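Local coordinates for protein Cas13d (uncultured Ruminococcus sp, PDB 6IV9) that binds a CRISPR RNA and, through its two HEPN domains, probably matures that RNA and cleaves target RNA, at residues L606-K611 against G617-I622. The protein carries 2 engineered substitutions. Residues are numbered along the deposited sequence; the frame is centred on the assembly and turned at random.
Sequences LKLKEK and GLRNFI. With nucleotides of chain B.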
loop_
_atom_site.group_PDB
_atom_site.type_symbol
_atom_site.label_atom_id
_atom_site.label_comp_id
_atom_site.label_asym_id
_atom_site.label_seq_id
_atom_site.Cartn_x
_atom_site.Cartn_y
_atom_site.Cartn_z
ATOM N N LEU A 606 30.313 -19.906 8.301
ATOM C CA LEU A 606 30.455 -18.442 8.114
ATOM C C LEU A 606 31.429 -17.822 9.120
ATOM O O LEU A 606 31.538 -16.618 9.095
ATOM C CB LEU A 606 29.073 -17.801 8.233
ATOM C CG LEU A 606 28.001 -18.373 7.313
ATOM C CD1 LEU A 606 26.658 -17.733 7.585
ATOM C CD2 LEU A 606 28.394 -18.182 5.870
ATOM N N LYS A 607 32.023 -18.630 10.001
ATOM C CA LYS A 607 32.980 -18.139 11.027
ATOM C C LYS A 607 32.333 -17.060 11.890
ATOM O O LYS A 607 32.983 -16.112 12.222
ATOM C CB LYS A 607 34.211 -17.579 10.327
ATOM C CG LYS A 607 34.954 -18.604 9.499
ATOM C CD LYS A 607 36.292 -18.118 9.082
ATOM C CE LYS A 607 36.757 -18.736 7.787
ATOM N NZ LYS A 607 36.771 -20.210 7.872
ATOM N N LEU A 608 31.090 -17.260 12.280
ATOM C CA LEU A 608 30.354 -16.209 13.012
ATOM C C LEU A 608 31.005 -15.866 14.354
ATOM O O LEU A 608 30.963 -14.703 14.724
ATOM C CB LEU A 608 28.911 -16.677 13.199
ATOM C CG LEU A 608 28.093 -16.784 11.918
ATOM C CD1 LEU A 608 26.626 -16.967 12.234
ATOM C CD2 LEU A 608 28.319 -15.575 11.041
ATOM N N LYS A 609 31.555 -16.850 15.049
ATOM C CA LYS A 609 32.076 -16.584 16.410
ATOM C C LYS A 609 33.590 -16.419 16.400
ATOM O O LYS A 609 34.171 -16.323 17.481
ATOM C CB LYS A 609 31.620 -17.709 17.336
ATOM C CG LYS A 609 30.208 -17.508 17.862
ATOM C CD LYS A 609 29.488 -18.762 18.222
ATOM C CE LYS A 609 28.253 -18.486 19.045
ATOM N NZ LYS A 609 27.543 -19.734 19.401
ATOM N N GLU A 610 34.170 -16.383 15.208
ATOM C CA GLU A 610 35.637 -16.309 15.033
ATOM C C GLU A 610 36.032 -14.859 14.793
ATOM O O GLU A 610 35.332 -14.169 14.073
ATOM C CB GLU A 610 36.063 -17.230 13.897
ATOM C CG GLU A 610 37.499 -17.676 13.984
ATOM C CD GLU A 610 38.025 -18.465 12.799
ATOM O OE1 GLU A 610 39.107 -18.112 12.306
ATOM O OE2 GLU A 610 37.368 -19.436 12.390
ATOM N N LYS A 611 37.128 -14.446 15.415
ATOM C CA LYS A 611 37.649 -13.073 15.281
ATOM C C LYS A 611 38.904 -13.153 14.421
ATOM O O LYS A 611 39.632 -14.123 14.537
ATOM C CB LYS A 611 37.965 -12.491 16.655
ATOM C CG LYS A 611 36.750 -12.159 17.504
ATOM C CD LYS A 611 37.107 -11.849 18.938
ATOM C CE LYS A 611 35.909 -11.639 19.839
ATOM N NZ LYS A 611 36.307 -11.093 21.160
ATOM N N GLY A 617 34.552 -13.062 4.543
ATOM C CA GLY A 617 34.052 -12.692 3.212
ATOM C C GLY A 617 32.712 -13.319 2.889
ATOM O O GLY A 617 31.842 -12.604 2.445
ATOM N N LEU A 618 32.569 -14.610 3.142
ATOM C CA LEU A 618 31.313 -15.322 2.831
ATOM C C LEU A 618 30.169 -14.759 3.678
ATOM O O LEU A 618 29.100 -14.556 3.144
ATOM C CB LEU A 618 31.520 -16.811 3.077
ATOM C CG LEU A 618 30.345 -17.702 2.711
ATOM C CD1 LEU A 618 29.916 -17.475 1.281
ATOM C CD2 LEU A 618 30.685 -19.149 2.944
ATOM N N ARG A 619 30.425 -14.491 4.951
ATOM C CA ARG A 619 29.364 -13.939 5.816
ATOM C C ARG A 619 28.927 -12.591 5.242
ATOM O O ARG A 619 27.754 -12.355 5.131
ATOM C CB ARG A 619 29.927 -13.727 7.223
ATOM C CG ARG A 619 28.960 -13.111 8.221
ATOM C CD ARG A 619 29.687 -12.517 9.409
ATOM N NE ARG A 619 30.431 -11.325 9.079
ATOM C CZ ARG A 619 31.151 -10.632 9.937
ATOM N NH1 ARG A 619 31.210 -11.004 11.198
ATOM N NH2 ARG A 619 31.809 -9.569 9.538
ATOM N N ASN A 620 29.889 -11.766 4.876
ATOM C CA ASN A 620 29.603 -10.425 4.324
ATOM C C ASN A 620 28.844 -10.555 3.003
ATOM O O ASN A 620 27.937 -9.790 2.781
ATOM C CB ASN A 620 30.883 -9.607 4.213
ATOM C CG ASN A 620 31.493 -9.319 5.565
ATOM O OD1 ASN A 620 30.839 -9.435 6.581
ATOM N ND2 ASN A 620 32.748 -8.935 5.579
ATOM N N PHE A 621 29.235 -11.503 2.167
ATOM C CA PHE A 621 28.556 -11.679 0.865
ATOM C C PHE A 621 27.089 -12.048 1.093
ATOM O O PHE A 621 26.255 -11.475 0.460
ATOM C CB PHE A 621 29.264 -12.745 0.033
ATOM C CG PHE A 621 28.620 -13.018 -1.299
ATOM C CD1 PHE A 621 28.883 -12.214 -2.389
ATOM C CD2 PHE A 621 27.738 -14.064 -1.460
ATOM C CE1 PHE A 621 28.285 -12.451 -3.611
ATOM C CE2 PHE A 621 27.142 -14.299 -2.683
ATOM C CZ PHE A 621 27.422 -13.497 -3.753
ATOM N N ILE A 622 26.822 -12.986 1.990
ATOM C CA ILE A 622 25.433 -13.418 2.304
ATOM C C ILE A 622 24.656 -12.249 2.920
ATOM O O ILE A 622 23.505 -12.073 2.595
ATOM C CB ILE A 622 25.448 -14.650 3.225
ATOM C CG1 ILE A 622 26.092 -15.851 2.539
ATOM C CG2 ILE A 622 24.060 -14.993 3.715
ATOM C CD1 ILE A 622 25.231 -16.452 1.478
ATOM P P A B 49 33.983 -7.135 2.871
ATOM O OP1 A B 49 34.337 -8.523 3.060
ATOM O OP2 A B 49 32.554 -6.625 2.716
ATOM O "O5'" A B 49 34.548 -6.200 4.048
ATOM C "C5'" A B 49 35.950 -6.254 4.412
ATOM C "C4'" A B 49 36.235 -5.266 5.507
ATOM O "O4'" A B 49 36.000 -3.935 5.010
ATOM C "C3'" A B 49 35.373 -5.388 6.771
ATOM O "O3'" A B 49 35.948 -6.359 7.628
ATOM C "C2'" A B 49 35.391 -3.969 7.313
ATOM O "O2'" A B 49 36.595 -3.664 7.976
ATOM C "C1'" A B 49 35.427 -3.149 6.025
ATOM N N9 A B 49 34.111 -2.722 5.589
ATOM C C8 A B 49 33.247 -3.293 4.686
ATOM N N7 A B 49 32.130 -2.625 4.534
ATOM C C5 A B 49 32.251 -1.570 5.427
ATOM C C6 A B 49 31.394 -0.509 5.758
ATOM N N6 A B 49 30.193 -0.329 5.204
ATOM N N1 A B 49 31.818 0.377 6.689
ATOM C C2 A B 49 33.024 0.197 7.243
ATOM N N3 A B 49 33.917 -0.762 7.016
ATOM C C4 A B 49 33.468 -1.615 6.077
ATOM P P A B 50 35.049 -7.311 8.527
ATOM O OP1 A B 50 35.890 -8.384 9.058
ATOM O OP2 A B 50 33.846 -7.724 7.749
ATOM O "O5'" A B 50 34.474 -6.293 9.589
ATOM C "C5'" A B 50 35.302 -5.797 10.640
ATOM C "C4'" A B 50 34.504 -4.855 11.498
ATOM O "O4'" A B 50 34.184 -3.673 10.719
ATOM C "C3'" A B 50 33.130 -5.334 11.969
ATOM O "O3'" A B 50 33.069 -6.346 12.993
ATOM C "C2'" A B 50 32.485 -4.003 12.359
ATOM O "O2'" A B 50 32.775 -3.669 13.701
ATOM C "C1'" A B 50 33.047 -3.050 11.283
ATOM N N9 A B 50 32.081 -2.790 10.214
ATOM C C8 A B 50 31.808 -3.554 9.104
ATOM N N7 A B 50 30.824 -3.089 8.371
ATOM C C5 A B 50 30.412 -1.950 9.052
ATOM C C6 A B 50 29.407 -1.005 8.792
ATOM N N6 A B 50 28.604 -1.057 7.730
ATOM N N1 A B 50 29.255 0.010 9.672
ATOM C C2 A B 50 30.060 0.062 10.740
ATOM N N3 A B 50 31.039 -0.768 11.095
ATOM C C4 A B 50 31.169 -1.762 10.195
HETATM O O HOH W 1 32.539 -15.696 6.617
#
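Leu606 lies across the first turn of helix 617-627, its CD2 methyl set against CG of Leu618 at 3.7 Å, the two side chains crossing at about a right angle. Its backbone joins in as well: the carbonyl O of Leu606 rests 3.8 Å from CB of Arg619 and receives a hydrogen bond from a water that in turn accepts one from Arg619 N. That single water thus links the end of one helix to an amide in the first turn of the next, while no direct hydrogen bond joins the two segments. Two residues on, CD2 of Leu608 packs against the aliphatic part of Arg619, 3.7 Å from CD. Phe584 of helix 581-591 touches Leu606, Leu608 and Arg619 alike, so a third helix shares this apolar patch.

The arrangement is a helix-loop-helix connection: helix 599-606 ends in a Schellman motif, with Lys607 at positive phi, and a type I beta turn from Lys607 to Glu610 follows. CG of Arg619 points away from the backbone N (chi1 178°) and the chain then bends at chi3 (70°), bringing the guanidinium alongside Asn620. NE and NH2 both donate to Asn620 OD1, at 3.2 and 3.1 Å; OD1 lies in the guanidinium plane, and the NH2 bond falls on a carbonyl lone pair. With OD1 so engaged, the amide turns ND2 to the RNA, where it donates to OP2 of A50 of chain B (2.7 Å) and, almost straight, to OP1 of A49 of chain B (3.0 Å). A leucine in place of Asn620 would probably leave both phosphates without this donor and the Arg619 guanidinium without the oxygen that fixes its rotation. Arg619 NH2 itself approaches A50 OP2 of chain B to 3.3 Å, where its charge probably favours the RNA backbone.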